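Local coordinates for nucleotidyltransferase-like protein (Exiguobacterium sibiricum, PDB 3C18), which is of uncertain function but probably belongs to the nucleotidyltransferases, with a helical substrate-binding-like domain and a C-terminal helix-turn-helix domain, at residues L42-R47 against V65-V70; G144-A149 against T200-I205; V165-A170 against L182-V187; L268-Y273 against T285-V290. All coordinates share one frame; numbering follows the deposited sequence.

Interaction 1: residues L42-R47 against V65-V70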
loop_
_atom_site.group_PDB
_atom_site.type_symbol
_atom_site.label_atom_id
_atom_site.label_comp_id
_atom_site.label_asym_id
_atom_site.label_seq_id
_atom_site.Cartn_x
_atom_site.Cartn_y
_atom_site.Cartn_z
ATOM N N LEU A 42 1.525 -24.883 -5.195
ATOM C CA LEU A 42 2.491 -25.359 -4.240
ATOM C C LEU A 42 3.131 -24.159 -3.585
ATOM O O LEU A 42 3.562 -23.237 -4.248
ATOM C CB LEU A 42 3.584 -26.172 -4.933
ATOM C CG LEU A 42 3.267 -27.563 -5.448
ATOM C CD1 LEU A 42 4.438 -28.074 -6.288
ATOM C CD2 LEU A 42 2.959 -28.509 -4.293
ATOM N N LEU A 43 3.201 -24.206 -2.268
ATOM C CA LEU A 43 3.831 -23.163 -1.478
ATOM C C LEU A 43 5.032 -23.733 -0.794
ATOM O O LEU A 43 4.932 -24.617 0.057
ATOM C CB LEU A 43 2.857 -22.577 -0.444
ATOM C CG LEU A 43 3.481 -21.615 0.576
ATOM C CD1 LEU A 43 3.862 -20.273 -0.101
ATOM C CD2 LEU A 43 2.527 -21.399 1.758
ATOM N N VAL A 44 6.180 -23.228 -1.206
ATOM C CA VAL A 44 7.472 -23.679 -0.687
ATOM C C VAL A 44 8.028 -22.603 0.217
ATOM O O VAL A 44 8.248 -21.490 -0.218
ATOM C CB VAL A 44 8.487 -23.952 -1.864
ATOM C CG1 VAL A 44 9.799 -24.458 -1.343
ATOM C CG2 VAL A 44 7.880 -24.962 -2.888
ATOM N N ILE A 45 8.207 -22.934 1.500
ATOM C CA ILE A 45 8.817 -22.004 2.457
ATOM C C ILE A 45 10.274 -22.384 2.662
ATOM O O ILE A 45 10.616 -23.534 2.957
ATOM C CB ILE A 45 8.092 -21.911 3.785
ATOM C CG1 ILE A 45 6.618 -21.553 3.556
ATOM C CG2 ILE A 45 8.721 -20.760 4.635
ATOM C CD1 ILE A 45 5.729 -22.758 3.258
ATOM N N THR A 46 11.112 -21.371 2.520
ATOM C CA THR A 46 12.539 -21.546 2.453
ATOM C C THR A 46 13.332 -20.453 3.173
ATOM O O THR A 46 12.861 -19.322 3.344
ATOM C CB THR A 46 12.937 -21.559 0.944
ATOM O OG1 THR A 46 14.305 -21.909 0.800
ATOM C CG2 THR A 46 12.698 -20.241 0.318
ATOM N N ARG A 47 14.539 -20.820 3.603
ATOM C CA ARG A 47 15.480 -19.888 4.200
ATOM C C ARG A 47 16.579 -19.574 3.232
ATOM O O ARG A 47 17.574 -18.949 3.567
ATOM C CB ARG A 47 16.079 -20.437 5.478
ATOM C CG ARG A 47 15.116 -20.522 6.584
ATOM C CD ARG A 47 15.760 -21.083 7.828
ATOM N NE ARG A 47 14.739 -21.346 8.819
ATOM C CZ ARG A 47 14.937 -22.012 9.951
ATOM N NH1 ARG A 47 16.133 -22.492 10.237
ATOM N NH2 ARG A 47 13.927 -22.202 10.799
ATOM N N VAL A 65 0.572 -26.375 -12.533
ATOM C CA VAL A 65 1.034 -26.135 -11.172
ATOM C C VAL A 65 1.713 -24.784 -11.064
ATOM O O VAL A 65 2.630 -24.487 -11.791
ATOM C CB VAL A 65 2.053 -27.229 -10.750
ATOM C CG1 VAL A 65 2.504 -27.069 -9.296
ATOM C CG2 VAL A 65 1.471 -28.600 -10.987
ATOM N N SER A 66 1.211 -23.972 -10.136
ATOM C CA SER A 66 1.873 -22.721 -9.736
ATOM C C SER A 66 2.696 -22.963 -8.467
ATOM O O SER A 66 2.222 -23.511 -7.491
ATOM C CB SER A 66 0.856 -21.609 -9.461
ATOM O OG SER A 66 1.537 -20.387 -9.262
ATOM N N LEU A 67 3.946 -22.551 -8.513
ATOM C CA LEU A 67 4.800 -22.654 -7.358
ATOM C C LEU A 67 5.188 -21.279 -6.801
ATOM O O LEU A 67 5.848 -20.464 -7.473
ATOM C CB LEU A 67 6.019 -23.488 -7.702
ATOM C CG LEU A 67 6.879 -23.970 -6.541
ATOM C CD1 LEU A 67 7.526 -25.278 -6.864
ATOM C CD2 LEU A 67 7.916 -22.908 -6.215
ATOM N N HIS A 68 4.749 -21.049 -5.568
ATOM C CA HIS A 68 5.138 -19.877 -4.782
ATOM C C HIS A 68 6.284 -20.219 -3.838
ATOM O O HIS A 68 6.162 -21.073 -2.986
ATOM C CB HIS A 68 3.946 -19.293 -4.033
ATOM C CG HIS A 68 2.991 -18.545 -4.929
ATOM N ND1 HIS A 68 2.720 -17.201 -4.778
ATOM C CD2 HIS A 68 2.282 -18.950 -6.014
ATOM C CE1 HIS A 68 1.861 -16.818 -5.712
ATOM N NE2 HIS A 68 1.586 -17.860 -6.483
ATOM N N LEU A 69 7.407 -19.552 -4.065
ATOM C CA LEU A 69 8.630 -19.704 -3.285
ATOM C C LEU A 69 8.741 -18.449 -2.437
ATOM O O LEU A 69 8.848 -17.347 -2.978
ATOM C CB LEU A 69 9.859 -19.828 -4.212
ATOM C CG LEU A 69 11.182 -20.218 -3.530
ATOM C CD1 LEU A 69 11.077 -21.559 -2.831
ATOM C CD2 LEU A 69 12.312 -20.240 -4.530
ATOM N N VAL A 70 8.642 -18.627 -1.117
ATOM C CA VAL A 70 8.644 -17.508 -0.172
ATOM C C VAL A 70 9.617 -17.731 0.968
ATOM O O VAL A 70 9.710 -18.815 1.490
ATOM C CB VAL A 70 7.259 -17.328 0.442
ATOM C CG1 VAL A 70 7.229 -16.113 1.357
ATOM C CG2 VAL A 70 6.222 -17.187 -0.673
#
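Segments 42-46 and 65-70, on strands 40-46 and 63-71, run parallel, their axes 4.7 Å apart at closest approach and 19° from exact alignment, as neighbours in the five-stranded mixed sheet of the nucleotidyltransferase-like domain. L42 pairs with L67, L43 with H68, V44 with L69 and I45 with V70. Five backbone hydrogen bonds join them; H68 is gripped at both ends, its N donating to L42 O and its O accepting from V44 N, in a nearly straight bond (173°). On the face of L42, V44, L67 and L69, where helix 2-15 packs on L42, V44 and L67, V44 touches both neighbours. Its CG2 rests against CG and CD2 of L67 (both 3.9 Å), while its CG1, anti to the backbone N, meets L69 CD1 at 3.5 Å. L42 CD1 meets V65 CG1 at 3.7 Å. An alanine at L67 would remove CG and both methyls and would probably leave V44 CG2 and Y13 of helix 2-15 poorly packed. The opposite face carries L43, I45, H68 and V70; the imidazole of H68 is fixed at both nitrogens, by W53 and D36. Beside it, L43 CD1 reaches across the strands to V70 CG2, 3.9 Å away.

Interaction 2: residues G144-A149 against T200-I205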
loop_
_atom_site.group_PDB
_atom_site.type_symbol
_atom_site.label_atom_id
_atom_site.label_comp_id
_atom_site.label_asym_id
_atom_site.label_seq_id
_atom_site.Cartn_x
_atom_site.Cartn_y
_atom_site.Cartn_z
ATOM N N GLY A 144 -13.888 22.579 -0.806
ATOM C CA GLY A 144 -15.000 22.457 -1.757
ATOM C C GLY A 144 -14.846 21.341 -2.773
ATOM O O GLY A 144 -15.613 21.244 -3.742
ATOM N N ASN A 145 -13.871 20.473 -2.537
ATOM C CA ASN A 145 -13.645 19.290 -3.423
ATOM C C ASN A 145 -14.417 18.076 -2.924
ATOM O O ASN A 145 -13.864 17.191 -2.358
ATOM C CB ASN A 145 -12.159 18.934 -3.483
ATOM C CG ASN A 145 -11.288 20.075 -3.961
ATOM O OD1 ASN A 145 -10.247 20.344 -3.385
ATOM N ND2 ASN A 145 -11.714 20.746 -5.015
ATOM N N TYR A 146 -15.702 18.042 -3.191
ATOM C CA TYR A 146 -16.622 17.097 -2.541
ATOM C C TYR A 146 -16.492 15.665 -3.051
ATOM O O TYR A 146 -16.603 14.732 -2.282
ATOM C CB TYR A 146 -18.070 17.569 -2.653
ATOM C CG TYR A 146 -18.244 18.960 -2.040
ATOM C CD1 TYR A 146 -17.955 19.170 -0.703
ATOM C CD2 TYR A 146 -18.655 20.046 -2.804
ATOM C CE1 TYR A 146 -18.079 20.404 -0.132
ATOM C CE2 TYR A 146 -18.780 21.298 -2.243
ATOM C CZ TYR A 146 -18.475 21.466 -0.897
ATOM O OH TYR A 146 -18.571 22.689 -0.302
ATOM N N TYR A 147 -16.275 15.494 -4.349
ATOM C CA TYR A 147 -16.184 14.124 -4.913
ATOM C C TYR A 147 -14.951 13.426 -4.393
ATOM O O TYR A 147 -14.948 12.242 -4.097
ATOM C CB TYR A 147 -16.182 14.144 -6.423
ATOM C CG TYR A 147 -17.555 14.378 -6.970
ATOM C CD1 TYR A 147 -18.516 13.394 -6.899
ATOM C CD2 TYR A 147 -17.899 15.577 -7.536
ATOM C CE1 TYR A 147 -19.798 13.599 -7.392
ATOM C CE2 TYR A 147 -19.173 15.791 -8.040
ATOM C CZ TYR A 147 -20.116 14.799 -7.969
ATOM O OH TYR A 147 -21.384 15.017 -8.470
ATOM N N ASP A 148 -13.920 14.219 -4.231
ATOM C CA ASP A 148 -12.628 13.737 -3.712
ATOM C C ASP A 148 -12.671 13.496 -2.196
ATOM O O ASP A 148 -12.071 12.566 -1.661
ATOM C CB ASP A 148 -11.546 14.731 -4.079
ATOM C CG ASP A 148 -11.195 14.685 -5.560
ATOM O OD1 ASP A 148 -10.546 13.707 -5.965
ATOM O OD2 ASP A 148 -11.540 15.614 -6.295
ATOM N N ALA A 149 -13.393 14.349 -1.501
ATOM C CA ALA A 149 -13.544 14.203 -0.046
ATOM C C ALA A 149 -14.310 12.933 0.252
ATOM O O ALA A 149 -14.014 12.195 1.183
ATOM C CB ALA A 149 -14.284 15.421 0.560
ATOM N N THR A 200 -27.857 15.965 0.506
ATOM C CA THR A 200 -26.996 16.451 -0.564
ATOM C C THR A 200 -25.626 15.817 -0.380
ATOM O O THR A 200 -25.313 15.266 0.660
ATOM C CB THR A 200 -26.865 17.990 -0.580
ATOM O OG1 THR A 200 -26.192 18.431 0.590
ATOM C CG2 THR A 200 -28.214 18.684 -0.653
ATOM N N LEU A 201 -24.817 15.870 -1.422
ATOM C CA LEU A 201 -23.472 15.320 -1.359
ATOM C C LEU A 201 -22.733 15.958 -0.187
ATOM O O LEU A 201 -22.096 15.281 0.650
ATOM C CB LEU A 201 -22.740 15.537 -2.706
ATOM C CG LEU A 201 -21.310 15.010 -2.728
ATOM C CD1 LEU A 201 -21.290 13.504 -2.490
ATOM C CD2 LEU A 201 -20.602 15.376 -4.026
ATOM N N GLU A 202 -22.832 17.277 -0.116
ATOM C CA GLU A 202 -22.110 18.046 0.889
ATOM C C GLU A 202 -22.547 17.626 2.279
ATOM O O GLU A 202 -21.736 17.404 3.167
ATOM C CB GLU A 202 -22.332 19.567 0.728
ATOM C CG GLU A 202 -21.750 20.143 -0.530
ATOM C CD GLU A 202 -22.747 20.141 -1.708
ATOM O OE1 GLU A 202 -23.711 19.361 -1.666
ATOM O OE2 GLU A 202 -22.556 20.905 -2.682
ATOM N N GLN A 203 -23.853 17.548 2.463
ATOM C CA GLN A 203 -24.392 17.245 3.767
ATOM C C GLN A 203 -24.004 15.841 4.196
ATOM O O GLN A 203 -23.588 15.633 5.338
ATOM C CB GLN A 203 -25.902 17.421 3.795
ATOM C CG GLN A 203 -26.468 17.281 5.178
ATOM C CD GLN A 203 -26.051 18.415 6.096
ATOM O OE1 GLN A 203 -26.189 19.585 5.748
ATOM N NE2 GLN A 203 -25.554 18.076 7.284
ATOM N N ARG A 204 -24.097 14.883 3.287
ATOM C CA ARG A 204 -23.828 13.484 3.704
ATOM C C ARG A 204 -22.345 13.338 4.097
ATOM O O ARG A 204 -22.004 12.647 5.050
ATOM C CB ARG A 204 -24.249 12.472 2.663
ATOM C CG ARG A 204 -23.371 12.501 1.445
ATOM C CD ARG A 204 -23.848 11.490 0.410
ATOM N NE ARG A 204 -25.183 11.795 -0.057
ATOM C CZ ARG A 204 -25.849 11.027 -0.886
ATOM N NH1 ARG A 204 -25.302 9.906 -1.316
ATOM N NH2 ARG A 204 -27.061 11.369 -1.274
ATOM N N ILE A 205 -21.481 14.027 3.377
ATOM C CA ILE A 205 -20.046 13.992 3.690
ATOM C C ILE A 205 -19.785 14.650 5.024
ATOM O O ILE A 205 -18.973 14.220 5.815
ATOM C CB ILE A 205 -19.169 14.730 2.593
ATOM C CG1 ILE A 205 -19.270 14.040 1.236
ATOM C CG2 ILE A 205 -17.725 14.813 3.013
ATOM C CD1 ILE A 205 -18.726 14.896 0.099
#
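The N-terminal turns of helices 146-167 and 201-218 pack together in the helical domain, which resembles YgxA-like substrate-binding domains. G144 ends the preceding helix in a Schellman motif and N145 takes the N-cap position of helix 146-167, without a capping bond from its side chain; T200 is the N-cap of the second helix, its OG1 accepting from Q203 N. No hydrogen bond crosses between the segments; the join is mostly carbon packing, chiefly against Y146. Its CB, pointing toward the other helix, meets two methyls, L201 CD2 at 3.6 Å and I205 CD1 at 3.9 Å; the latter also presses on the backbone, I205 CD1 to Y146 O being only 3.2 Å. With CG anti to the carbonyl carbon (chi1 -58°), the ring lies with one face under E202 CG. Every ring atom from CG to CZ is within 4.0 Å of E202 CG, which stands over the centre in a CH-pi contact, 3.5 Å from the centroid. E202 bends at chi2 (91°), so that its OE2 comes near the CD2-CE2 side of the ring, the carboxylate plane steeply inclined to it. The opposite face meets G144 O, toward the rim, and F141 makes an edge-to-face contact with the ring. At the tip, Y146 OH lies 4.1 Å from E202 CG. A serine at Y146 would remove the ring and would probably cost E202 its CH-pi partner and weaken the packing between the two helix starts. The ring of Y147 packs edge-to-face with Y188 of the second subunit, and L201 CD2 lies over its centre, 3.9 Å from the Y147 centroid.

Interaction 3: residues V165-A170 against L182-V187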
loop_
_atom_site.group_PDB
_atom_site.type_symbol
_atom_site.label_atom_id
_atom_site.label_comp_id
_atom_site.label_asym_id
_atom_site.label_seq_id
_atom_site.Cartn_x
_atom_site.Cartn_y
_atom_site.Cartn_z
ATOM N N VAL A 165 -13.246 -4.358 14.044
ATOM C CA VAL A 165 -13.188 -5.817 14.012
ATOM C C VAL A 165 -11.990 -6.297 14.847
ATOM O O VAL A 165 -12.114 -7.189 15.687
ATOM C CB VAL A 165 -13.117 -6.379 12.584
ATOM C CG1 VAL A 165 -12.844 -7.876 12.593
ATOM C CG2 VAL A 165 -14.423 -6.078 11.864
ATOM N N LEU A 166 -10.834 -5.693 14.614
ATOM C CA LEU A 166 -9.635 -6.014 15.408
ATOM C C LEU A 166 -9.913 -5.812 16.897
ATOM O O LEU A 166 -9.508 -6.590 17.741
ATOM C CB LEU A 166 -8.459 -5.112 14.972
ATOM C CG LEU A 166 -7.784 -5.474 13.636
ATOM C CD1 LEU A 166 -7.011 -4.256 13.072
ATOM C CD2 LEU A 166 -6.860 -6.696 13.782
ATOM N N GLU A 167 -10.664 -4.774 17.218
ATOM C CA GLU A 167 -10.897 -4.431 18.622
ATOM C C GLU A 167 -11.574 -5.568 19.332
ATOM O O GLU A 167 -11.409 -5.737 20.511
ATOM C CB GLU A 167 -11.745 -3.165 18.787
ATOM C CG GLU A 167 -11.004 -1.878 18.561
ATOM C CD GLU A 167 -11.889 -0.658 18.695
ATOM O OE1 GLU A 167 -13.047 -0.716 18.227
ATOM O OE2 GLU A 167 -11.415 0.386 19.214
ATOM N N LYS A 168 -12.343 -6.341 18.587
ATOM C CA LYS A 168 -13.182 -7.398 19.167
ATOM C C LYS A 168 -12.419 -8.699 19.102
ATOM O O LYS A 168 -12.926 -9.744 19.455
ATOM C CB LYS A 168 -14.517 -7.523 18.422
ATOM C CG LYS A 168 -15.465 -6.351 18.640
ATOM C CD LYS A 168 -15.975 -6.269 20.066
ATOM C CE LYS A 168 -17.191 -7.199 20.317
ATOM N NZ LYS A 168 -18.546 -6.708 19.812
ATOM N N GLY A 169 -11.201 -8.621 18.593
ATOM C CA GLY A 169 -10.259 -9.737 18.632
ATOM C C GLY A 169 -10.224 -10.636 17.427
ATOM O O GLY A 169 -9.640 -11.714 17.464
ATOM N N ALA A 170 -10.821 -10.179 16.336
ATOM C CA ALA A 170 -10.828 -10.951 15.089
ATOM C C ALA A 170 -10.002 -10.336 13.984
ATOM O O ALA A 170 -9.764 -9.130 13.928
ATOM C CB ALA A 170 -12.269 -11.154 14.623
ATOM N N LEU A 182 -22.147 -6.561 13.506
ATOM C CA LEU A 182 -22.351 -6.976 14.895
ATOM C C LEU A 182 -21.161 -6.577 15.790
ATOM O O LEU A 182 -21.343 -6.227 16.937
ATOM C CB LEU A 182 -22.633 -8.477 14.972
ATOM C CG LEU A 182 -24.037 -8.837 14.460
ATOM C CD1 LEU A 182 -24.409 -10.262 14.869
ATOM C CD2 LEU A 182 -25.094 -7.819 14.972
ATOM N N ASP A 183 -19.957 -6.590 15.234
ATOM C CA ASP A 183 -18.745 -6.250 16.011
ATOM C C ASP A 183 -18.712 -4.788 16.442
ATOM O O ASP A 183 -18.033 -4.431 17.411
ATOM C CB ASP A 183 -17.457 -6.564 15.233
ATOM C CG ASP A 183 -17.195 -8.042 15.119
ATOM O OD1 ASP A 183 -18.022 -8.845 15.628
ATOM O OD2 ASP A 183 -16.171 -8.399 14.503
ATOM N N ASP A 184 -19.412 -3.949 15.678
ATOM C CA ASP A 184 -19.550 -2.510 15.991
ATOM C C ASP A 184 -20.681 -1.841 15.202
ATOM O O ASP A 184 -20.455 -1.200 14.178
ATOM C CB ASP A 184 -18.246 -1.754 15.762
ATOM C CG ASP A 184 -18.177 -0.450 16.571
ATOM O OD1 ASP A 184 -19.238 0.186 16.783
ATOM O OD2 ASP A 184 -17.053 -0.066 16.991
ATOM N N PRO A 185 -21.910 -1.988 15.686
ATOM C CA PRO A 185 -23.096 -1.450 14.995
ATOM C C PRO A 185 -23.065 0.065 14.777
ATOM O O PRO A 185 -23.653 0.580 13.833
ATOM C CB PRO A 185 -24.238 -1.844 15.924
ATOM C CG PRO A 185 -23.711 -3.036 16.710
ATOM C CD PRO A 185 -22.251 -2.889 16.805
ATOM N N ASP A 186 -22.387 0.771 15.665
ATOM C CA ASP A 186 -22.292 2.218 15.531
ATOM C C ASP A 186 -21.481 2.583 14.275
ATOM O O ASP A 186 -21.765 3.544 13.588
ATOM C CB ASP A 186 -21.630 2.861 16.736
ATOM C CG ASP A 186 -22.556 3.000 17.904
ATOM O OD1 ASP A 186 -23.797 2.912 17.742
ATOM O OD2 ASP A 186 -22.018 3.242 18.994
ATOM N N VAL A 187 -20.445 1.808 13.995
ATOM C CA VAL A 187 -19.620 2.077 12.796
ATOM C C VAL A 187 -20.391 1.697 11.558
ATOM O O VAL A 187 -20.472 2.432 10.576
ATOM C CB VAL A 187 -18.299 1.303 12.849
ATOM C CG1 VAL A 187 -17.574 1.420 11.508
ATOM C CG2 VAL A 187 -17.471 1.854 14.026
#
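The C-terminal end of helix 146-167, closed by a Schellman motif at G169, lies here against the corner where helix 176-183 gives way to helix 185-195, within the YgxA-like helical domain. D184 is both the residue that leaves the first of these helices and the N-cap of the second, its OD1 accepting a weak bond from V187 N. K168 carries the contact. Its chain is bent at chi2, chi3 and chi4, so that it curls round the carbonyl of D183: CG comes within 3.4 Å of D183 O, and NZ returns to the same oxygen in a weak hydrogen bond of 3.3 Å. The same K168 CG lies 4.0 Å from D183 CB. The carboxylate of D183 turns instead to V165, its OD2 being 3.9 Å from both CG1 and CG2. E167 OE1 and D184 OD2 approach to 4.2 Å, and K219 makes a salt bridge to each. That shared lysine probably offsets the repulsion of the two acids. The ammonium of K168, by contrast, sits 4.7 Å from D183 OD1, so its attraction to that carboxylate is likely to be a through-space effect that adds to the weak carbonyl bond.

Interaction 4: residues L268-Y273 against T285-V290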
loop_
_atom_site.group_PDB
_atom_site.type_symbol
_atom_site.label_atom_id
_atom_site.label_comp_id
_atom_site.label_asym_id
_atom_site.label_seq_id
_atom_site.Cartn_x
_atom_site.Cartn_y
_atom_site.Cartn_z
ATOM N N LEU A 268 -2.532 12.550 25.192
ATOM C CA LEU A 268 -1.954 11.230 25.554
ATOM C C LEU A 268 -0.428 11.171 25.452
ATOM O O LEU A 268 0.224 10.260 25.940
ATOM C CB LEU A 268 -2.549 10.155 24.661
ATOM C CG LEU A 268 -4.047 9.931 24.901
ATOM C CD1 LEU A 268 -4.614 8.989 23.828
ATOM C CD2 LEU A 268 -4.238 9.366 26.297
ATOM N N ILE A 269 0.113 12.169 24.775
ATOM C CA ILE A 269 1.556 12.316 24.627
ATOM C C ILE A 269 1.907 13.735 24.983
ATOM O O ILE A 269 1.183 14.684 24.658
ATOM C CB ILE A 269 2.072 11.961 23.199
ATOM C CG1 ILE A 269 2.212 10.448 23.019
ATOM C CG2 ILE A 269 3.463 12.552 22.965
ATOM C CD1 ILE A 269 2.580 10.040 21.598
ATOM N N ARG A 270 3.003 13.869 25.705
ATOM C CA ARG A 270 3.506 15.163 26.147
ATOM C C ARG A 270 4.698 15.606 25.343
ATOM O O ARG A 270 5.669 14.934 25.273
ATOM C CB ARG A 270 3.911 15.099 27.640
ATOM C CG ARG A 270 4.411 16.440 28.216
ATOM C CD ARG A 270 4.473 16.425 29.762
ATOM N NE ARG A 270 4.888 15.111 30.252
ATOM C CZ ARG A 270 4.097 14.281 30.926
ATOM N NH1 ARG A 270 2.857 14.648 31.248
ATOM N NH2 ARG A 270 4.565 13.093 31.305
ATOM N N ILE A 271 4.596 16.785 24.769
ATOM C CA ILE A 271 5.697 17.378 23.976
ATOM C C ILE A 271 6.535 18.360 24.790
ATOM O O ILE A 271 6.023 19.223 25.499
ATOM C CB ILE A 271 5.152 18.066 22.658
ATOM C CG1 ILE A 271 6.305 18.494 21.780
ATOM C CG2 ILE A 271 4.275 19.244 22.974
ATOM C CD1 ILE A 271 5.892 18.957 20.401
ATOM N N SER A 272 7.850 18.187 24.705
ATOM C CA SER A 272 8.773 19.070 25.335
ATOM C C SER A 272 10.010 19.276 24.488
ATOM O O SER A 272 10.141 18.753 23.421
ATOM C CB SER A 272 9.193 18.541 26.715
ATOM O OG SER A 272 9.807 17.263 26.604
ATOM N N TYR A 273 10.882 20.102 24.997
ATOM C CA TYR A 273 12.037 20.543 24.271
ATOM C C TYR A 273 13.256 20.530 25.160
ATOM O O TYR A 273 13.226 21.096 26.229
ATOM C CB TYR A 273 11.787 21.944 23.781
ATOM C CG TYR A 273 10.522 22.095 22.969
ATOM C CD1 TYR A 273 10.511 21.840 21.623
ATOM C CD2 TYR A 273 9.329 22.460 23.578
ATOM C CE1 TYR A 273 9.338 21.985 20.866
ATOM C CE2 TYR A 273 8.169 22.589 22.848
ATOM C CZ TYR A 273 8.183 22.357 21.488
ATOM O OH TYR A 273 7.022 22.493 20.751
ATOM N N THR A 285 11.041 16.329 22.195
ATOM C CA THR A 285 10.926 15.036 22.880
ATOM C C THR A 285 9.480 14.763 23.246
ATOM O O THR A 285 8.650 15.689 23.353
ATOM C CB THR A 285 11.846 14.945 24.128
ATOM O OG1 THR A 285 11.386 15.835 25.140
ATOM C CG2 THR A 285 13.277 15.317 23.789
ATOM N N TYR A 286 9.182 13.481 23.276
ATOM C CA TYR A 286 7.819 12.973 23.420
ATOM C C TYR A 286 7.746 11.900 24.464
ATOM O O TYR A 286 8.643 11.034 24.587
ATOM C CB TYR A 286 7.346 12.380 22.109
ATOM C CG TYR A 286 7.488 13.326 20.948
ATOM C CD1 TYR A 286 6.572 14.312 20.725
ATOM C CD2 TYR A 286 8.591 13.260 20.108
ATOM C CE1 TYR A 286 6.711 15.185 19.665
ATOM C CE2 TYR A 286 8.728 14.135 19.041
ATOM C CZ TYR A 286 7.762 15.098 18.823
ATOM O OH TYR A 286 7.856 16.005 17.776
ATOM N N GLU A 287 6.675 11.956 25.240
ATOM C CA GLU A 287 6.526 10.997 26.335
ATOM C C GLU A 287 5.050 10.662 26.551
ATOM O O GLU A 287 4.244 11.559 26.555
ATOM C CB GLU A 287 7.079 11.615 27.625
ATOM C CG GLU A 287 7.394 10.610 28.724
ATOM C CD GLU A 287 8.040 11.279 29.943
ATOM O OE1 GLU A 287 7.933 12.529 30.057
ATOM O OE2 GLU A 287 8.672 10.544 30.752
ATOM N N PRO A 288 4.717 9.383 26.733
ATOM C CA PRO A 288 3.313 9.102 27.015
ATOM C C PRO A 288 2.921 9.630 28.384
ATOM O O PRO A 288 3.676 9.532 29.355
ATOM C CB PRO A 288 3.220 7.568 26.978
ATOM C CG PRO A 288 4.597 7.068 26.668
ATOM C CD PRO A 288 5.566 8.199 26.903
ATOM N N VAL A 289 1.745 10.232 28.412
ATOM C CA VAL A 289 1.174 10.793 29.627
ATOM C C VAL A 289 0.525 9.691 30.454
ATOM O O VAL A 289 0.015 8.682 29.931
ATOM C CB VAL A 289 0.138 11.896 29.308
ATOM C CG1 VAL A 289 -0.644 12.282 30.536
ATOM C CG2 VAL A 289 0.842 13.091 28.736
ATOM N N VAL A 290 0.546 9.916 31.757
ATOM C CA VAL A 290 -0.063 9.003 32.733
ATOM C C VAL A 290 0.898 7.874 33.030
ATOM O O VAL A 290 1.512 7.840 34.098
ATOM C CB VAL A 290 -1.390 8.378 32.221
ATOM O OXT VAL A 290 1.066 6.985 32.188
HETATM O O HOH W 1 -0.535 7.874 27.292
HETATM O O HOH W 2 8.169 15.146 26.382
HETATM O O HOH W 3 7.884 15.086 29.079
#
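Strands 269-275 and 281-288 form an antiparallel beta hairpin in the C-terminal helix-turn-helix domain, and the backbone groups of R270, E287, S272 and T285, with L268 O and V289 N, are paired across it. In the hydrogen-bonded pair R270-E287, R270 N donates to E287 O (2.8 Å, 173°), and R270 O accepts from E287 N on a lone pair. S272 and T285 exchange a second such pair of bonds, and V289 N ends the series at L268 O, approaching from above the carbonyl plane. One water donates to both L268 O and V289 O. A second donates to R270 O and, weakly, to T285 O, and also bonds S272 OG. That hydroxyl and T285 OG1 are 2.6 Å apart in a short hydrogen bond. R270 and E287 lie side by side, guanidinium and carboxylate planes almost perpendicular; their salt bridge is long, NH2 to OE1 3.6 Å, and a third water connects R270 NE with the same OE1. V289 CG2 sits over a face of the guanidinium. On the side facing helix 253-265, Y286 packs its CB against I269 CG2, while its OH bonds to H57 of the second subunit. At the Y286 ring, CE1 meets I271 CD1 at 3.9 Å.

The four contacts sample three successive parts of the chain. Interaction 1 lies in the mixed sheet of the nucleotidyltransferase-like domain, its centre 46 Å from those of interactions 2 and 4 and on the opposite side of the chain's centre from all three others. Interactions 2 and 3 share helix 146-167, one near its start and one at its end, with centres 27 Å apart; 165-170 with 182-187 is nested in the loop closed by 144-149 with 200-205. Interaction 4 follows in the C-terminal hairpin. None touches another; interactions 2 and 3 belong to the same helical region. Interactions 2 and 4 also touch the second subunit, so both regions contribute to the subunit interface.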